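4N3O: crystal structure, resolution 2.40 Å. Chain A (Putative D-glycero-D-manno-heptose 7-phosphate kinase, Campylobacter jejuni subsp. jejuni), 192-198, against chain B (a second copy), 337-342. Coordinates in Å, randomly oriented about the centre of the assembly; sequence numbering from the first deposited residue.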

# COMPACT_ATOMS: atom_id res chain seq x y z
N ASN A 192 -11.30 0.28 -10.94
CA ASN A 192 -10.29 0.77 -10.02
C ASN A 192 -10.74 1.90 -9.11
O ASN A 192 -10.33 1.95 -7.96
N TRP A 193 -11.59 2.80 -9.61
CA TRP A 193 -12.01 3.91 -8.78
C TRP A 193 -12.90 3.46 -7.66
O TRP A 193 -12.98 4.14 -6.63
N ILE A 194 -13.58 2.31 -7.82
CA ILE A 194 -14.42 1.81 -6.74
C ILE A 194 -13.52 1.54 -5.55
O ILE A 194 -13.79 2.01 -4.46
N ALA A 195 -12.41 0.82 -5.80
CA ALA A 195 -11.44 0.49 -4.78
C ALA A 195 -10.85 1.73 -4.15
O ALA A 195 -10.72 1.82 -2.93
N SER A 196 -10.50 2.70 -5.01
CA SER A 196 -9.92 3.95 -4.54
C SER A 196 -10.87 4.69 -3.65
O SER A 196 -10.45 5.30 -2.66
N GLU A 197 -12.15 4.64 -4.00
CA GLU A 197 -13.18 5.35 -3.24
C GLU A 197 -13.37 4.63 -1.91
O GLU A 197 -13.49 5.28 -0.86
N LEU A 198 -13.39 3.30 -1.94
CA LEU A 198 -13.49 2.55 -0.68
C LEU A 198 -12.31 2.88 0.25
O LEU A 198 -12.52 3.08 1.45
N VAL B 337 -0.86 10.58 -10.83
CA VAL B 337 -2.07 11.14 -10.30
C VAL B 337 -3.30 10.48 -10.88
O VAL B 337 -3.40 10.31 -12.10
N LYS B 338 -4.23 10.06 -10.02
CA LYS B 338 -5.49 9.57 -10.52
C LYS B 338 -6.62 10.42 -9.98
O LYS B 338 -6.49 11.08 -8.94
N SER B 339 -7.73 10.40 -10.70
CA SER B 339 -8.89 11.16 -10.31
C SER B 339 -10.16 10.41 -10.62
O SER B 339 -10.18 9.55 -11.50
N TRP B 340 -11.22 10.75 -9.90
CA TRP B 340 -12.51 10.13 -10.15
C TRP B 340 -13.63 10.99 -9.60
O TRP B 340 -13.43 11.81 -8.72
N ARG B 341 -14.80 10.78 -10.16
CA ARG B 341 -15.99 11.53 -9.77
C ARG B 341 -16.97 10.62 -9.04
O ARG B 341 -17.14 9.48 -9.41
N ILE B 342 -17.58 11.12 -7.98
CA ILE B 342 -18.59 10.36 -7.24
C ILE B 342 -19.78 11.24 -6.89
O ILE B 342 -20.88 10.74 -6.70
OXT ILE B 342 -19.68 12.47 -6.86

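The helix of chain A crosses the C-terminal strand of chain B almost at a right angle: the axes lie 89° apart and approach to 9.2 Å. At that spacing side chains must fill the gap, and the backbones come nearest where Trp A193 faces Trp B340, with CA atoms 6.4 Å apart. The contact buries 319 Å², both sides summed.

Along the strand and into the terminal residue, alternation sets which chain B side chains point in. The CA-to-CB bonds of Lys B338, Trp B340 and Ile B342 point toward the helix, whereas those of Ser B339 and Arg B341 point away; Arg B341 takes part through its backbone O, which lies over one face of the Trp A193 ring, 4.3 Å from Trp A193 CZ3. On the helix, Ser A196 points toward the strand and Trp A193 and Glu A197 point sideways, one turn apart; Ile A194 is directed away.

Trp B340 is the centre of the packing. With chi1 at 66° (p) and chi2 at 98°, its indole lies with one face against the helix, that face covered by Trp A193 O and Ser A196 CB. The serine methylene sits 3.8 Å from the centroid of the six-membered ring of Trp B340, 18° off the ring normal, a CH-pi contact; its closest ring atom is CH2 of Trp B340, 3.6 Å from CB of Ser A196. The m rotamer (chi1 -63°) of Ser A196 places OG 3.2 Å from O of Asn A192, within its own helix, and 4.2 Å from CE of Lys B338.

The same indole orientation carries NE1 to Glu A197. The hydrogen bond from Trp B340 NE1 to Glu A197 OE1 is short, 2.6 Å, and nearly linear, at 172° about the hydrogen. OE1 lies at the ring edge, near its plane, as an in-plane N-H donor requires. Glu A197 reaches this position although its CB starts sideways: chi1 of 180° (t) extends the chain, then chi2 of 65° (p) bends it, so that the carboxylate ends nearer the strand. Both carboxylate oxygens also have hydrogen-bonding partners elsewhere in the structure.

Trp A193 adopts chi1 70° (p) and chi2 -94°. Trp A193 CB meets Trp B340 CB at 3.7 Å, and the indole then extends toward the C-terminus of chain B, where Trp A193 CZ3 lies 3.5 Å from Ile B342 CG2. The two indoles are not a full stack: the planes differ by 27°, and the six-membered ring of Trp A193 and five-membered ring of Trp B340 are slid apart, centroids 5.9 Å distant. Ile B342, chi1 57° (p) and chi2 86° (p), also brings CG2 within 3.7 Å of OE1 of Glu A197, so this methyl group contacts both the indole and the carboxylate.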

# COMPACT_ATOMS: atom_id res chain seq x y z
CB ASN A 192 -9.04 1.22 -10.79
CG ASN A 192 -8.32 0.07 -11.45
OD1 ASN A 192 -8.75 -1.08 -11.37
ND2 ASN A 192 -7.23 0.37 -12.12
CB TRP A 193 -12.66 5.02 -9.60
CG TRP A 193 -13.99 4.72 -10.18
CD1 TRP A 193 -14.26 4.23 -11.43
CD2 TRP A 193 -15.25 4.91 -9.54
NE1 TRP A 193 -15.62 4.10 -11.60
CE2 TRP A 193 -16.25 4.52 -10.45
CE3 TRP A 193 -15.63 5.38 -8.29
CZ2 TRP A 193 -17.62 4.59 -10.14
CZ3 TRP A 193 -16.98 5.42 -7.96
CH2 TRP A 193 -17.96 5.04 -8.89
CB ILE A 194 -15.16 0.51 -7.12
CG1 ILE A 194 -16.26 0.81 -8.13
CG2 ILE A 194 -15.81 -0.13 -5.89
CD1 ILE A 194 -17.46 1.53 -7.51
CB ALA A 195 -10.32 -0.35 -5.37
CB SER A 196 -9.54 4.84 -5.72
OG SER A 196 -8.54 4.22 -6.50
CB GLU A 197 -14.50 5.42 -4.01
CG GLU A 197 -15.60 6.14 -3.25
CD GLU A 197 -15.31 7.61 -3.02
OE1 GLU A 197 -14.45 8.18 -3.74
OE2 GLU A 197 -15.95 8.22 -2.15
CB LEU A 198 -13.55 1.06 -0.92
CG LEU A 198 -14.93 0.47 -1.13
CD1 LEU A 198 -14.78 -0.98 -1.56
CD2 LEU A 198 -15.73 0.57 0.18
CB VAL B 337 -2.16 12.65 -10.62
CG1 VAL B 337 -2.25 12.89 -12.12
CG2 VAL B 337 -3.38 13.27 -9.94
CB LYS B 338 -5.73 8.07 -10.32
CG LYS B 338 -5.72 7.48 -8.94
CD LYS B 338 -4.50 6.60 -8.70
CE LYS B 338 -4.74 5.71 -7.49
NZ LYS B 338 -3.61 4.78 -7.22
CB SER B 339 -8.93 12.48 -11.08
OG SER B 339 -9.15 12.23 -12.46
CB TRP B 340 -12.58 8.72 -9.58
CG TRP B 340 -12.51 8.60 -8.08
CD1 TRP B 340 -13.56 8.47 -7.23
CD2 TRP B 340 -11.33 8.55 -7.27
NE1 TRP B 340 -13.11 8.35 -5.94
CE2 TRP B 340 -11.74 8.39 -5.95
CE3 TRP B 340 -9.97 8.61 -7.55
CZ2 TRP B 340 -10.84 8.32 -4.89
CZ3 TRP B 340 -9.07 8.54 -6.48
CH2 TRP B 340 -9.51 8.41 -5.19
CB ARG B 341 -16.61 12.12 -11.03
CG ARG B 341 -17.99 12.73 -10.85
CD ARG B 341 -18.45 13.45 -12.11
NE ARG B 341 -17.76 14.73 -12.26
CZ ARG B 341 -18.08 15.66 -13.16
NH1 ARG B 341 -17.39 16.81 -13.19
NH2 ARG B 341 -19.10 15.47 -14.00
CB ILE B 342 -18.01 9.63 -5.98
CG1 ILE B 342 -17.33 10.60 -5.00
CG2 ILE B 342 -17.00 8.58 -6.39
CD1 ILE B 342 -18.29 11.24 -4.02